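Local coordinates for CRISPR-associated protein, Cse2 family (PDB 3WA8) that probably binds G-rich crRNA sequence and helps stabilise the R-loop as CasB, the all-helical Cse2-family subunit of a type I-E CRISPR system, at residues V15-Q20 / V42-G47; D58-I63 / A171-R176; A69-S74 / I160-L165; L166-A171 / K177-K182. All blocks are in the same frame, centred on the assembly; numbering follows the deposited sequence.

Contact 1 (V15-Q20 / V42-G47); sequences VRYLRQ and VPLVEG
Tyr17 lays the outer end of its ring along the side chain of Leu44. The pair joins helix 10-21 to the start of helix 43-49 in the all-helical Cse2 fold. The two side chains run past each other in opposite directions, one reaching out from each helix. In Tyr17, CG stands anti to the backbone N (chi1 177°), which carries the ring across to the other helix. Its CE2 meets Leu44 CD1 at 3.5 Å, and CZ and OH lie alongside the same methyl. The Leu44 carbonyl oxygen comes to the ring edge, close to the ring plane. The Tyr17 hydroxyl gives a weak hydrogen bond to this oxygen, with OH and Leu44 O 3.3 Å apart. The phenol end therefore combines apolar packing with a modest polar tie to the helix backbone. Arg51 adds another weak bond at the hydroxyl, and the Phe48 ring also meets the tyrosine. Leu18 follows Tyr17 on helix 10-21 and is buried. It also leans on Met30 of helix 24-32 and on Trp72 of helix 59-72, so this edge of the contact leads into the core. Val45, though its CB points away from helix 10-21, still offers a methyl to Leu18. That touch is loose, with Leu18 CD2 and Val45 CG2 4.4 Å apart.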
loop_
_atom_site.group_PDB
_atom_site.type_symbol
_atom_site.label_atom_id
_atom_site.label_comp_id
_atom_site.label_asym_id
_atom_site.label_seq_id
_atom_site.Cartn_x
_atom_site.Cartn_y
_atom_site.Cartn_z
ATOM N N VAL A 15 10.808 4.343 -1.281
ATOM C CA VAL A 15 9.867 5.020 -2.151
ATOM C C VAL A 15 10.502 6.251 -2.799
ATOM O O VAL A 15 10.412 6.407 -4.002
ATOM C CB VAL A 15 8.579 5.352 -1.374
ATOM C CG1 VAL A 15 7.725 6.401 -2.108
ATOM C CG2 VAL A 15 7.801 4.046 -1.122
ATOM N N ARG A 16 11.161 7.096 -2.024
ATOM C CA ARG A 16 11.943 8.189 -2.586
ATOM C C ARG A 16 12.853 7.724 -3.739
ATOM O O ARG A 16 12.933 8.376 -4.780
ATOM C CB ARG A 16 12.765 8.856 -1.480
ATOM C CG ARG A 16 13.718 9.987 -1.915
ATOM C CD ARG A 16 14.080 10.907 -0.700
ATOM N NE ARG A 16 12.954 10.935 0.262
ATOM C CZ ARG A 16 12.922 11.577 1.438
ATOM N NH1 ARG A 16 13.971 12.300 1.858
ATOM N NH2 ARG A 16 11.822 11.487 2.200
ATOM N N TYR A 17 13.517 6.590 -3.552
ATOM C CA TYR A 17 14.493 6.076 -4.500
ATOM C C TYR A 17 13.794 5.689 -5.789
ATOM O O TYR A 17 14.267 6.027 -6.878
ATOM C CB TYR A 17 15.193 4.898 -3.831
ATOM C CG TYR A 17 16.237 4.084 -4.576
ATOM C CD1 TYR A 17 17.601 4.383 -4.509
ATOM C CD2 TYR A 17 15.856 2.925 -5.246
ATOM C CE1 TYR A 17 18.561 3.556 -5.177
ATOM C CE2 TYR A 17 16.762 2.105 -5.896
ATOM C CZ TYR A 17 18.109 2.402 -5.876
ATOM O OH TYR A 17 18.957 1.513 -6.555
ATOM N N LEU A 18 12.654 5.003 -5.671
ATOM C CA LEU A 18 11.863 4.654 -6.841
ATOM C C LEU A 18 11.448 5.919 -7.594
ATOM O O LEU A 18 11.533 5.953 -8.823
ATOM C CB LEU A 18 10.614 3.877 -6.473
ATOM C CG LEU A 18 10.592 2.472 -5.884
ATOM C CD1 LEU A 18 9.188 2.182 -5.371
ATOM C CD2 LEU A 18 10.901 1.444 -6.896
ATOM N N ARG A 19 11.009 6.953 -6.870
ATOM C CA ARG A 19 10.590 8.210 -7.498
ATOM C C ARG A 19 11.721 8.900 -8.232
ATOM O O ARG A 19 11.532 9.506 -9.296
ATOM C CB ARG A 19 10.075 9.184 -6.454
ATOM C CG ARG A 19 8.903 8.676 -5.699
ATOM C CD ARG A 19 8.083 9.802 -5.202
ATOM N NE ARG A 19 6.758 9.307 -4.850
ATOM C CZ ARG A 19 6.267 9.312 -3.620
ATOM N NH1 ARG A 19 6.984 9.785 -2.619
ATOM N NH2 ARG A 19 5.061 8.858 -3.397
ATOM N N GLN A 20 12.905 8.840 -7.647
ATOM C CA GLN A 20 13.990 9.627 -8.159
ATOM C C GLN A 20 14.719 8.906 -9.256
ATOM O O GLN A 20 15.238 9.548 -10.131
ATOM C CB GLN A 20 14.948 10.006 -7.049
ATOM C CG GLN A 20 14.339 10.915 -6.012
ATOM C CD GLN A 20 15.402 11.452 -5.068
ATOM O OE1 GLN A 20 16.580 11.107 -5.219
ATOM N NE2 GLN A 20 15.009 12.301 -4.100
ATOM N N VAL A 42 14.081 -6.698 -11.024
ATOM C CA VAL A 42 14.423 -5.322 -11.422
ATOM C C VAL A 42 15.681 -4.809 -10.702
ATOM O O VAL A 42 15.646 -4.575 -9.471
ATOM C CB VAL A 42 13.255 -4.335 -11.134
ATOM C CG1 VAL A 42 13.647 -2.942 -11.574
ATOM C CG2 VAL A 42 11.971 -4.762 -11.814
ATOM N N PRO A 43 16.786 -4.585 -11.446
ATOM C CA PRO A 43 18.084 -4.286 -10.803
ATOM C C PRO A 43 17.932 -3.196 -9.774
ATOM O O PRO A 43 18.378 -3.353 -8.648
ATOM C CB PRO A 43 18.954 -3.802 -11.953
ATOM C CG PRO A 43 18.425 -4.492 -13.130
ATOM C CD PRO A 43 16.902 -4.576 -12.911
ATOM N N LEU A 44 17.264 -2.116 -10.150
ATOM C CA LEU A 44 16.916 -1.057 -9.209
ATOM C C LEU A 44 16.474 -1.551 -7.814
ATOM O O LEU A 44 17.051 -1.167 -6.775
ATOM C CB LEU A 44 15.804 -0.196 -9.807
ATOM C CG LEU A 44 15.735 1.211 -9.212
ATOM C CD1 LEU A 44 17.106 1.930 -9.340
ATOM C CD2 LEU A 44 14.628 2.017 -9.864
ATOM N N VAL A 45 15.454 -2.402 -7.802
ATOM C CA VAL A 45 14.892 -2.932 -6.563
ATOM C C VAL A 45 15.867 -3.869 -5.897
ATOM O O VAL A 45 16.146 -3.717 -4.705
ATOM C CB VAL A 45 13.599 -3.668 -6.850
ATOM C CG1 VAL A 45 13.148 -4.446 -5.637
ATOM C CG2 VAL A 45 12.538 -2.664 -7.341
ATOM N N GLU A 46 16.404 -4.808 -6.682
ATOM C CA GLU A 46 17.419 -5.752 -6.218
ATOM C C GLU A 46 18.588 -5.046 -5.535
ATOM O O GLU A 46 19.082 -5.490 -4.488
ATOM C CB GLU A 46 17.945 -6.568 -7.387
ATOM C CG GLU A 46 16.943 -7.527 -7.967
ATOM C CD GLU A 46 16.509 -8.580 -6.987
ATOM O OE1 GLU A 46 17.341 -8.977 -6.151
ATOM O OE2 GLU A 46 15.341 -9.016 -7.050
ATOM N N GLY A 47 19.028 -3.956 -6.156
ATOM C CA GLY A 47 20.045 -3.109 -5.602
ATOM C C GLY A 47 19.673 -2.668 -4.209
ATOM O O GLY A 47 20.492 -2.744 -3.279
#

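Contact 2 (D58-I63 / A171-R176); sequences DRWERI and AWNRER
Trp60 NE1 donates a hydrogen bond to Leu169 O, and its indole ring also receives the amide nitrogen of Asn173 over one face. Asn173 ND2 sits 3.6 Å from Trp60 NE1, offset toward the ring rim. The ring and amide planes are 52° apart, so the two groups are not stacked flat. At the six-membered end, Trp60 CZ2 packs against Trp172 CB at 3.9 Å. The Trp172 ring itself leads away, toward an edge-to-face meeting with Trp183. A type I turn from Ala171 to Arg174 brings both Trp172 CB and Asn173 to the indole. With an alanine here instead of Trp60, Leu169 O would probably lack its indole donor, Asn173 ND2 the ring face it covers, and a gap would open beside Trp172 CB. A bound mercury ion lies about 3 Å from the nearest atom of the Trp60 side chain. The contact fastens the start of helix 59-72 to the loop between helices 162-170 and 178-197, with Leu141 of helix 141-154 touching both tryptophans.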
loop_
_atom_site.group_PDB
_atom_site.type_symbol
_atom_site.label_atom_id
_atom_site.label_comp_id
_atom_site.label_asym_id
_atom_site.label_seq_id
_atom_site.Cartn_x
_atom_site.Cartn_y
_atom_site.Cartn_z
ATOM N N ASP A 58 14.098 -13.402 3.573
ATOM C CA ASP A 58 12.737 -13.131 3.915
ATOM C C ASP A 58 11.983 -12.975 2.616
ATOM O O ASP A 58 11.941 -11.901 1.990
ATOM C CB ASP A 58 12.603 -11.930 4.844
ATOM C CG ASP A 58 11.482 -12.118 5.833
ATOM O OD1 ASP A 58 11.659 -12.908 6.780
ATOM O OD2 ASP A 58 10.412 -11.512 5.653
ATOM N N ARG A 59 11.418 -14.101 2.210
ATOM C CA ARG A 59 10.702 -14.183 0.973
ATOM C C ARG A 59 9.555 -13.184 1.014
ATOM O O ARG A 59 9.177 -12.610 -0.014
ATOM C CB ARG A 59 10.262 -15.627 0.710
ATOM C CG ARG A 59 11.465 -16.589 0.622
ATOM C CD ARG A 59 11.304 -17.684 -0.442
ATOM N NE ARG A 59 11.379 -19.017 0.163
ATOM C CZ ARG A 59 10.354 -19.624 0.776
ATOM N NH1 ARG A 59 9.168 -19.027 0.861
ATOM N NH2 ARG A 59 10.508 -20.828 1.310
ATOM N N TRP A 60 9.063 -12.929 2.222
ATOM C CA TRP A 60 8.025 -11.927 2.447
ATOM C C TRP A 60 8.478 -10.524 2.082
ATOM O O TRP A 60 7.832 -9.835 1.299
ATOM C CB TRP A 60 7.551 -11.960 3.894
ATOM C CG TRP A 60 6.311 -11.192 4.125
ATOM C CD1 TRP A 60 6.099 -10.251 5.086
ATOM C CD2 TRP A 60 5.096 -11.275 3.367
ATOM N NE1 TRP A 60 4.820 -9.742 4.984
ATOM C CE2 TRP A 60 4.183 -10.358 3.940
ATOM C CE3 TRP A 60 4.690 -12.035 2.262
ATOM C CZ2 TRP A 60 2.892 -10.193 3.458
ATOM C CZ3 TRP A 60 3.417 -11.864 1.777
ATOM C CH2 TRP A 60 2.520 -10.961 2.385
ATOM N N GLU A 61 9.606 -10.118 2.645
ATOM C CA GLU A 61 10.140 -8.807 2.376
ATOM C C GLU A 61 10.172 -8.598 0.875
ATOM O O GLU A 61 9.594 -7.643 0.372
ATOM C CB GLU A 61 11.526 -8.660 2.996
ATOM C CG GLU A 61 12.078 -7.245 2.899
ATOM C CD GLU A 61 13.106 -6.903 3.998
ATOM O OE1 GLU A 61 14.273 -7.388 3.924
ATOM O OE2 GLU A 61 12.737 -6.116 4.921
ATOM N N ARG A 62 10.803 -9.525 0.162
ATOM C CA ARG A 62 10.956 -9.402 -1.284
ATOM C C ARG A 62 9.589 -9.280 -1.985
ATOM O O ARG A 62 9.400 -8.426 -2.875
ATOM C CB ARG A 62 11.842 -10.537 -1.820
ATOM C CG ARG A 62 11.476 -11.159 -3.174
ATOM C CD ARG A 62 12.515 -12.237 -3.600
ATOM N NE ARG A 62 13.782 -11.598 -3.913
ATOM C CZ ARG A 62 14.171 -11.230 -5.131
ATOM N NH1 ARG A 62 13.425 -11.482 -6.196
ATOM N NH2 ARG A 62 15.342 -10.619 -5.275
ATOM N N ILE A 63 8.625 -10.091 -1.559
ATOM C CA ILE A 63 7.303 -9.960 -2.124
ATOM C C ILE A 63 6.750 -8.546 -1.824
ATOM O O ILE A 63 6.233 -7.868 -2.707
ATOM C CB ILE A 63 6.379 -11.064 -1.637
ATOM C CG1 ILE A 63 6.781 -12.373 -2.283
ATOM C CG2 ILE A 63 4.925 -10.779 -1.994
ATOM C CD1 ILE A 63 6.396 -13.615 -1.458
ATOM N N ALA A 171 4.642 -6.136 7.990
ATOM C CA ALA A 171 4.322 -6.608 9.343
ATOM C C ALA A 171 3.010 -7.375 9.428
ATOM O O ALA A 171 2.544 -7.727 10.517
ATOM C CB ALA A 171 4.366 -5.471 10.333
ATOM N N TRP A 172 2.465 -7.669 8.258
ATOM C CA TRP A 172 1.272 -8.482 8.115
ATOM C C TRP A 172 1.195 -9.756 8.953
ATOM O O TRP A 172 0.142 -10.034 9.493
ATOM C CB TRP A 172 1.063 -8.833 6.649
ATOM C CG TRP A 172 -0.319 -9.186 6.336
ATOM C CD1 TRP A 172 -0.821 -10.435 6.132
ATOM C CD2 TRP A 172 -1.404 -8.286 6.198
ATOM N NE1 TRP A 172 -2.162 -10.371 5.858
ATOM C CE2 TRP A 172 -2.548 -9.058 5.880
ATOM C CE3 TRP A 172 -1.529 -6.893 6.300
ATOM C CZ2 TRP A 172 -3.808 -8.484 5.682
ATOM C CZ3 TRP A 172 -2.788 -6.312 6.100
ATOM C CH2 TRP A 172 -3.910 -7.110 5.807
ATOM N N ASN A 173 2.277 -10.532 9.066
ATOM C CA ASN A 173 2.240 -11.815 9.785
ATOM C C ASN A 173 2.646 -11.708 11.228
ATOM O O ASN A 173 3.069 -12.701 11.802
ATOM C CB ASN A 173 3.133 -12.867 9.105
ATOM C CG ASN A 173 2.886 -12.949 7.612
ATOM O OD1 ASN A 173 1.755 -13.224 7.192
ATOM N ND2 ASN A 173 3.925 -12.673 6.789
ATOM N N ARG A 174 2.539 -10.530 11.828
ATOM C CA ARG A 174 2.860 -10.411 13.249
ATOM C C ARG A 174 1.737 -10.993 14.070
ATOM O O ARG A 174 0.595 -10.988 13.613
ATOM C CB ARG A 174 3.057 -8.971 13.647
ATOM C CG ARG A 174 4.361 -8.385 13.228
ATOM C CD ARG A 174 4.739 -7.358 14.269
ATOM N NE ARG A 174 5.699 -6.382 13.762
ATOM C CZ ARG A 174 6.430 -5.594 14.545
ATOM N NH1 ARG A 174 6.316 -5.677 15.876
ATOM N NH2 ARG A 174 7.284 -4.736 13.997
ATOM N N GLU A 175 2.049 -11.438 15.289
ATOM C CA GLU A 175 1.164 -12.363 16.017
ATOM C C GLU A 175 -0.251 -11.972 16.458
ATOM O O GLU A 175 -1.201 -12.624 16.039
ATOM C CB GLU A 175 1.882 -13.114 17.133
ATOM C CG GLU A 175 2.133 -14.560 16.760
ATOM C CD GLU A 175 3.097 -15.237 17.704
ATOM O OE1 GLU A 175 2.912 -15.108 18.931
ATOM O OE2 GLU A 175 4.043 -15.901 17.226
ATOM N N ARG A 176 -0.444 -10.976 17.308
ATOM C CA ARG A 176 -1.842 -10.649 17.558
ATOM C C ARG A 176 -2.397 -9.753 16.448
ATOM O O ARG A 176 -3.405 -9.075 16.620
ATOM C CB ARG A 176 -2.088 -10.073 18.943
ATOM C CG ARG A 176 -2.896 -10.958 19.915
ATOM C CD ARG A 176 -2.842 -10.330 21.304
ATOM N NE ARG A 176 -1.487 -10.448 21.867
ATOM C CZ ARG A 176 -0.378 -9.834 21.421
ATOM N NH1 ARG A 176 -0.403 -8.999 20.383
ATOM N NH2 ARG A 176 0.785 -10.057 22.030
#

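Contact 3 (A69-S74 / I160-L165)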
loop_
_atom_site.group_PDB
_atom_site.type_symbol
_atom_site.label_atom_id
_atom_site.label_comp_id
_atom_site.label_asym_id
_atom_site.label_seq_id
_atom_site.Cartn_x
_atom_site.Cartn_y
_atom_site.Cartn_z
ATOM N N ALA A 69 6.363 -1.762 -5.340
ATOM C CA ALA A 69 6.933 -1.178 -6.526
ATOM C C ALA A 69 5.912 -1.252 -7.673
ATOM O O ALA A 69 5.582 -0.228 -8.312
ATOM C CB ALA A 69 8.186 -1.886 -6.875
ATOM N N GLY A 70 5.368 -2.445 -7.904
ATOM C CA GLY A 70 4.436 -2.640 -9.008
ATOM C C GLY A 70 3.218 -1.759 -8.882
ATOM O O GLY A 70 2.796 -1.127 -9.865
ATOM N N LEU A 71 2.648 -1.696 -7.677
ATOM C CA LEU A 71 1.436 -0.923 -7.509
ATOM C C LEU A 71 1.761 0.540 -7.737
ATOM O O LEU A 71 1.013 1.258 -8.401
ATOM C CB LEU A 71 0.830 -1.118 -6.131
ATOM C CG LEU A 71 0.261 -2.517 -5.905
ATOM C CD1 LEU A 71 -0.025 -2.833 -4.407
ATOM C CD2 LEU A 71 -0.941 -2.731 -6.804
ATOM N N TRP A 72 2.900 0.964 -7.203
ATOM C CA TRP A 72 3.278 2.342 -7.275
ATOM C C TRP A 72 3.479 2.657 -8.750
ATOM O O TRP A 72 3.035 3.689 -9.250
ATOM C CB TRP A 72 4.541 2.583 -6.453
ATOM C CG TRP A 72 5.170 3.870 -6.761
ATOM C CD1 TRP A 72 4.770 5.091 -6.324
ATOM C CD2 TRP A 72 6.296 4.098 -7.629
ATOM N NE1 TRP A 72 5.568 6.074 -6.877
ATOM C CE2 TRP A 72 6.516 5.484 -7.674
ATOM C CE3 TRP A 72 7.131 3.262 -8.379
ATOM C CZ2 TRP A 72 7.556 6.058 -8.416
ATOM C CZ3 TRP A 72 8.171 3.842 -9.127
ATOM C CH2 TRP A 72 8.368 5.219 -9.137
ATOM N N ALA A 73 4.126 1.728 -9.452
ATOM C CA ALA A 73 4.447 1.889 -10.872
ATOM C C ALA A 73 3.175 1.916 -11.709
ATOM O O ALA A 73 3.210 2.230 -12.883
ATOM C CB ALA A 73 5.340 0.770 -11.299
ATOM N N SER A 74 2.045 1.591 -11.088
ATOM C CA SER A 74 0.763 1.554 -11.789
ATOM C C SER A 74 -0.079 2.762 -11.491
ATOM O O SER A 74 -1.123 2.958 -12.105
ATOM C CB SER A 74 -0.041 0.333 -11.370
ATOM O OG SER A 74 0.606 -0.837 -11.785
ATOM N N ILE A 160 -2.757 7.381 -1.478
ATOM C CA ILE A 160 -2.271 6.156 -0.820
ATOM C C ILE A 160 -0.852 6.389 -0.356
ATOM O O ILE A 160 0.026 6.621 -1.195
ATOM C CB ILE A 160 -2.217 4.945 -1.778
ATOM C CG1 ILE A 160 -3.619 4.394 -2.032
ATOM C CG2 ILE A 160 -1.344 3.842 -1.209
ATOM C CD1 ILE A 160 -3.706 3.535 -3.262
ATOM N N TYR A 161 -0.599 6.331 0.951
ATOM C CA TYR A 161 0.765 6.523 1.420
ATOM C C TYR A 161 1.598 5.251 1.216
ATOM O O TYR A 161 1.565 4.317 2.028
ATOM C CB TYR A 161 0.802 7.025 2.854
ATOM C CG TYR A 161 -0.024 8.261 3.083
ATOM C CD1 TYR A 161 0.571 9.513 3.243
ATOM C CD2 TYR A 161 -1.407 8.194 3.168
ATOM C CE1 TYR A 161 -0.207 10.686 3.483
ATOM C CE2 TYR A 161 -2.194 9.354 3.399
ATOM C CZ TYR A 161 -1.582 10.580 3.547
ATOM O OH TYR A 161 -2.356 11.675 3.781
ATOM N N TRP A 162 2.348 5.201 0.121
ATOM C CA TRP A 162 3.126 4.006 -0.180
ATOM C C TRP A 162 4.138 3.581 0.877
ATOM O O TRP A 162 4.222 2.396 1.200
ATOM C CB TRP A 162 3.781 4.129 -1.522
ATOM C CG TRP A 162 2.795 4.445 -2.561
ATOM C CD1 TRP A 162 2.524 5.674 -3.071
ATOM C CD2 TRP A 162 1.915 3.522 -3.226
ATOM N NE1 TRP A 162 1.546 5.578 -4.036
ATOM C CE2 TRP A 162 1.144 4.273 -4.144
ATOM C CE3 TRP A 162 1.718 2.134 -3.149
ATOM C CZ2 TRP A 162 0.188 3.691 -4.978
ATOM C CZ3 TRP A 162 0.767 1.553 -3.983
ATOM C CH2 TRP A 162 0.020 2.338 -4.889
ATOM N N SER A 163 4.893 4.500 1.449
ATOM C CA SER A 163 5.871 4.039 2.415
ATOM C C SER A 163 5.187 3.378 3.620
ATOM O O SER A 163 5.615 2.318 4.094
ATOM C CB SER A 163 6.824 5.149 2.830
ATOM O OG SER A 163 6.157 6.061 3.649
ATOM N N GLU A 164 4.099 3.977 4.097
ATOM C CA GLU A 164 3.361 3.341 5.187
ATOM C C GLU A 164 2.788 1.995 4.715
ATOM O O GLU A 164 2.810 1.021 5.477
ATOM C CB GLU A 164 2.288 4.260 5.782
ATOM C CG GLU A 164 2.773 5.175 6.920
ATOM C CD GLU A 164 3.379 6.548 6.446
ATOM O OE1 GLU A 164 3.731 6.693 5.238
ATOM O OE2 GLU A 164 3.515 7.479 7.297
ATOM N N LEU A 165 2.319 1.925 3.464
ATOM C CA LEU A 165 1.783 0.670 2.952
ATOM C C LEU A 165 2.841 -0.443 3.054
ATOM O O LEU A 165 2.586 -1.540 3.615
ATOM C CB LEU A 165 1.260 0.807 1.527
ATOM C CG LEU A 165 0.515 -0.441 1.004
ATOM C CD1 LEU A 165 -0.759 -0.692 1.789
ATOM C CD2 LEU A 165 0.162 -0.323 -0.484
#
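Trp162 is packed on both faces, and one of them is turned to helix 59-72. Trp72 CA stands over the six-membered ring in a CH-pi contact, 4.0 Å from its centroid. Leu71 CB approaches the six-membered ring obliquely, 3.4 Å from Trp162 CZ3. The Trp72 indole makes a T-shaped pair with Trp162, its edge toward the Trp162 face and the planes at 84°. The five-membered rings are 5.2 Å apart between centroids. Ile160 CG2 covers the opposite face of Trp162 over its centre, so the ring is wedged between its own segment and the neighbouring helix. A glycine in place of Trp162 would probably open a gap between Leu71, Trp72 and Ile160 and leave the Trp72 edge without its aromatic face. Away from this clamp the fit is looser. Leu165 CD2 stays 4.7 Å from Leu71 CD1, and the partly exposed Ser74 turns back along its own segment, its OG bonding Gly70 O at 2.9 Å. The Trp72 NE1 end is held by Glu80. The arrangement is an aromatic core contact of a helical bundle, here joining the C-terminal end of helix 59-72 to the N-terminal end of helix 162-170.

Contact 4 (L166-A171 / K177-K182); sequences LRDLLA and KPVQQK
The Lys182 chain leaves with CG turned away from the backbone N (chi1 -164°) and bends at chi3 (-66°), which brings its amine to the Asp168 carboxylate. Asp168 reaches out from the opposite direction. The two form a salt bridge between Asp168 OD1 and Lys182 NZ. The modelled separation is very short, and its exact value is doubtful. Arg167 joins the network from the side, its guanidinium edge turned to both groups. Its NE makes a long salt bridge to Asp168 OD1, at 3.6 Å. The carboxylate thus probably balances two positive groups, while its OD2 accepts from Trp183 NE1. The network bridges two consecutive helices, 162-170 and 178-197, joined by a short loop. Their short segments approach to 10.0 Å between axes, with N-to-C directions 131° apart. Val179 supplies the apolar part of the contact. Its CG2 lies 3.4 Å from Asp168 O and 3.8 Å from Ala171 CB, while CG1 meets Asp168 CB at 3.8 Å.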
loop_
_atom_site.group_PDB
_atom_site.type_symbol
_atom_site.label_atom_id
_atom_site.label_comp_id
_atom_site.label_asym_id
_atom_site.label_seq_id
_atom_site.Cartn_x
_atom_site.Cartn_y
_atom_site.Cartn_z
ATOM N N LEU A 166 4.047 -0.150 2.571
ATOM C CA LEU A 166 5.110 -1.146 2.598
ATOM C C LEU A 166 5.439 -1.595 4.023
ATOM O O LEU A 166 5.496 -2.796 4.291
ATOM C CB LEU A 166 6.347 -0.644 1.852
ATOM C CG LEU A 166 7.588 -1.517 1.936
ATOM C CD1 LEU A 166 7.338 -2.910 1.337
ATOM C CD2 LEU A 166 8.729 -0.798 1.272
ATOM N N ARG A 167 5.636 -0.631 4.920
ATOM C CA ARG A 167 5.880 -0.929 6.330
ATOM C C ARG A 167 4.774 -1.846 6.875
ATOM O O ARG A 167 5.045 -2.811 7.602
ATOM C CB ARG A 167 5.986 0.374 7.142
ATOM C CG ARG A 167 5.981 0.241 8.690
ATOM C CD ARG A 167 5.393 1.512 9.408
ATOM N NE ARG A 167 4.267 1.165 10.302
ATOM C CZ ARG A 167 4.238 1.334 11.643
ATOM N NH1 ARG A 167 5.263 1.890 12.299
ATOM N NH2 ARG A 167 3.161 0.958 12.350
ATOM N N ASP A 168 3.530 -1.553 6.490
ATOM C CA ASP A 168 2.383 -2.292 6.994
ATOM C C ASP A 168 2.350 -3.697 6.424
ATOM O O ASP A 168 2.239 -4.668 7.185
ATOM C CB ASP A 168 1.079 -1.545 6.728
ATOM C CG ASP A 168 0.787 -0.479 7.779
ATOM O OD1 ASP A 168 1.406 -0.502 8.866
ATOM O OD2 ASP A 168 -0.058 0.403 7.513
ATOM N N LEU A 169 2.482 -3.818 5.106
ATOM C CA LEU A 169 2.621 -5.136 4.517
ATOM C C LEU A 169 3.758 -5.922 5.148
ATOM O O LEU A 169 3.605 -7.110 5.395
ATOM C CB LEU A 169 2.819 -5.057 3.023
ATOM C CG LEU A 169 1.637 -4.463 2.266
ATOM C CD1 LEU A 169 1.958 -4.422 0.780
ATOM C CD2 LEU A 169 0.368 -5.272 2.518
ATOM N N LEU A 170 4.890 -5.287 5.452
ATOM C CA LEU A 170 5.993 -6.060 5.983
ATOM C C LEU A 170 5.608 -6.715 7.280
ATOM O O LEU A 170 6.153 -7.749 7.626
ATOM C CB LEU A 170 7.248 -5.223 6.146
ATOM C CG LEU A 170 8.013 -4.907 4.853
ATOM C CD1 LEU A 170 8.782 -3.595 4.993
ATOM C CD2 LEU A 170 8.923 -6.046 4.364
ATOM N N ALA A 171 4.642 -6.136 7.990
ATOM C CA ALA A 171 4.322 -6.608 9.343
ATOM C C ALA A 171 3.010 -7.375 9.428
ATOM O O ALA A 171 2.544 -7.727 10.517
ATOM C CB ALA A 171 4.366 -5.471 10.333
ATOM N N LYS A 177 -1.746 -9.770 15.298
ATOM C CA LYS A 177 -2.307 -9.131 14.130
ATOM C C LYS A 177 -2.523 -7.609 14.235
ATOM O O LYS A 177 -3.591 -7.128 13.836
ATOM C CB LYS A 177 -3.612 -9.837 13.725
ATOM C CG LYS A 177 -3.414 -10.877 12.669
ATOM C CD LYS A 177 -4.465 -12.003 12.690
ATOM C CE LYS A 177 -4.581 -12.695 11.278
ATOM N NZ LYS A 177 -5.600 -13.782 11.265
ATOM N N PRO A 178 -1.491 -6.841 14.682
ATOM C CA PRO A 178 -1.542 -5.364 14.836
ATOM C C PRO A 178 -1.845 -4.556 13.553
ATOM O O PRO A 178 -2.635 -3.635 13.592
ATOM C CB PRO A 178 -0.144 -5.021 15.345
ATOM C CG PRO A 178 0.727 -6.162 14.877
ATOM C CD PRO A 178 -0.151 -7.360 15.027
ATOM N N VAL A 179 -1.240 -4.876 12.425
ATOM C CA VAL A 179 -1.569 -4.110 11.226
ATOM C C VAL A 179 -3.078 -4.164 10.933
ATOM O O VAL A 179 -3.723 -3.136 10.656
ATOM C CB VAL A 179 -0.798 -4.602 9.972
ATOM C CG1 VAL A 179 -1.200 -3.789 8.734
ATOM C CG2 VAL A 179 0.691 -4.549 10.235
ATOM N N GLN A 180 -3.629 -5.372 10.996
ATOM C CA GLN A 180 -5.006 -5.584 10.632
ATOM C C GLN A 180 -5.865 -4.889 11.658
ATOM O O GLN A 180 -6.826 -4.204 11.299
ATOM C CB GLN A 180 -5.315 -7.066 10.536
ATOM C CG GLN A 180 -4.551 -7.778 9.400
ATOM C CD GLN A 180 -3.226 -8.406 9.832
ATOM O OE1 GLN A 180 -2.629 -8.056 10.872
ATOM N NE2 GLN A 180 -2.756 -9.341 9.023
ATOM N N GLN A 181 -5.496 -5.010 12.927
ATOM C CA GLN A 181 -6.157 -4.220 13.956
ATOM C C GLN A 181 -6.112 -2.752 13.565
ATOM O O GLN A 181 -7.130 -2.051 13.648
ATOM C CB GLN A 181 -5.462 -4.349 15.303
ATOM C CG GLN A 181 -5.629 -5.642 15.963
ATOM C CD GLN A 181 -4.974 -5.664 17.303
ATOM O OE1 GLN A 181 -5.270 -4.854 18.175
ATOM N NE2 GLN A 181 -4.093 -6.613 17.492
ATOM N N LYS A 182 -4.924 -2.296 13.152
ATOM C CA LYS A 182 -4.659 -0.873 12.985
ATOM C C LYS A 182 -5.511 -0.364 11.853
ATOM O O LYS A 182 -6.167 0.667 11.975
ATOM C CB LYS A 182 -3.188 -0.639 12.659
ATOM C CG LYS A 182 -2.709 0.805 12.829
ATOM C CD LYS A 182 -1.570 1.133 11.871
ATOM C CE LYS A 182 -0.271 0.346 12.148
ATOM N NZ LYS A 182 0.656 0.375 10.972
#

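Overall arrangement
Contact 1 comes first along the chain and closes before the others open. Contact 3 then falls between the two segments of contact 2, and contacts 2 and 4 alternate along the chain and share Ala171. Helix 59-72 serves contacts 2 and 3 at its two ends, about 17 Å apart between centres. Helix 162-170 carries contact 3 at its start and contact 4 at its end, about 15 Å apart between centres. Contacts 2 and 4 are closer, about 9 Å between centres. Contact 1 is tied to contact 2 by the Glu46–Arg62 salt bridge and to contact 3 by Leu18 packing on Trp72. Together they join early and late helices into one compact helical body.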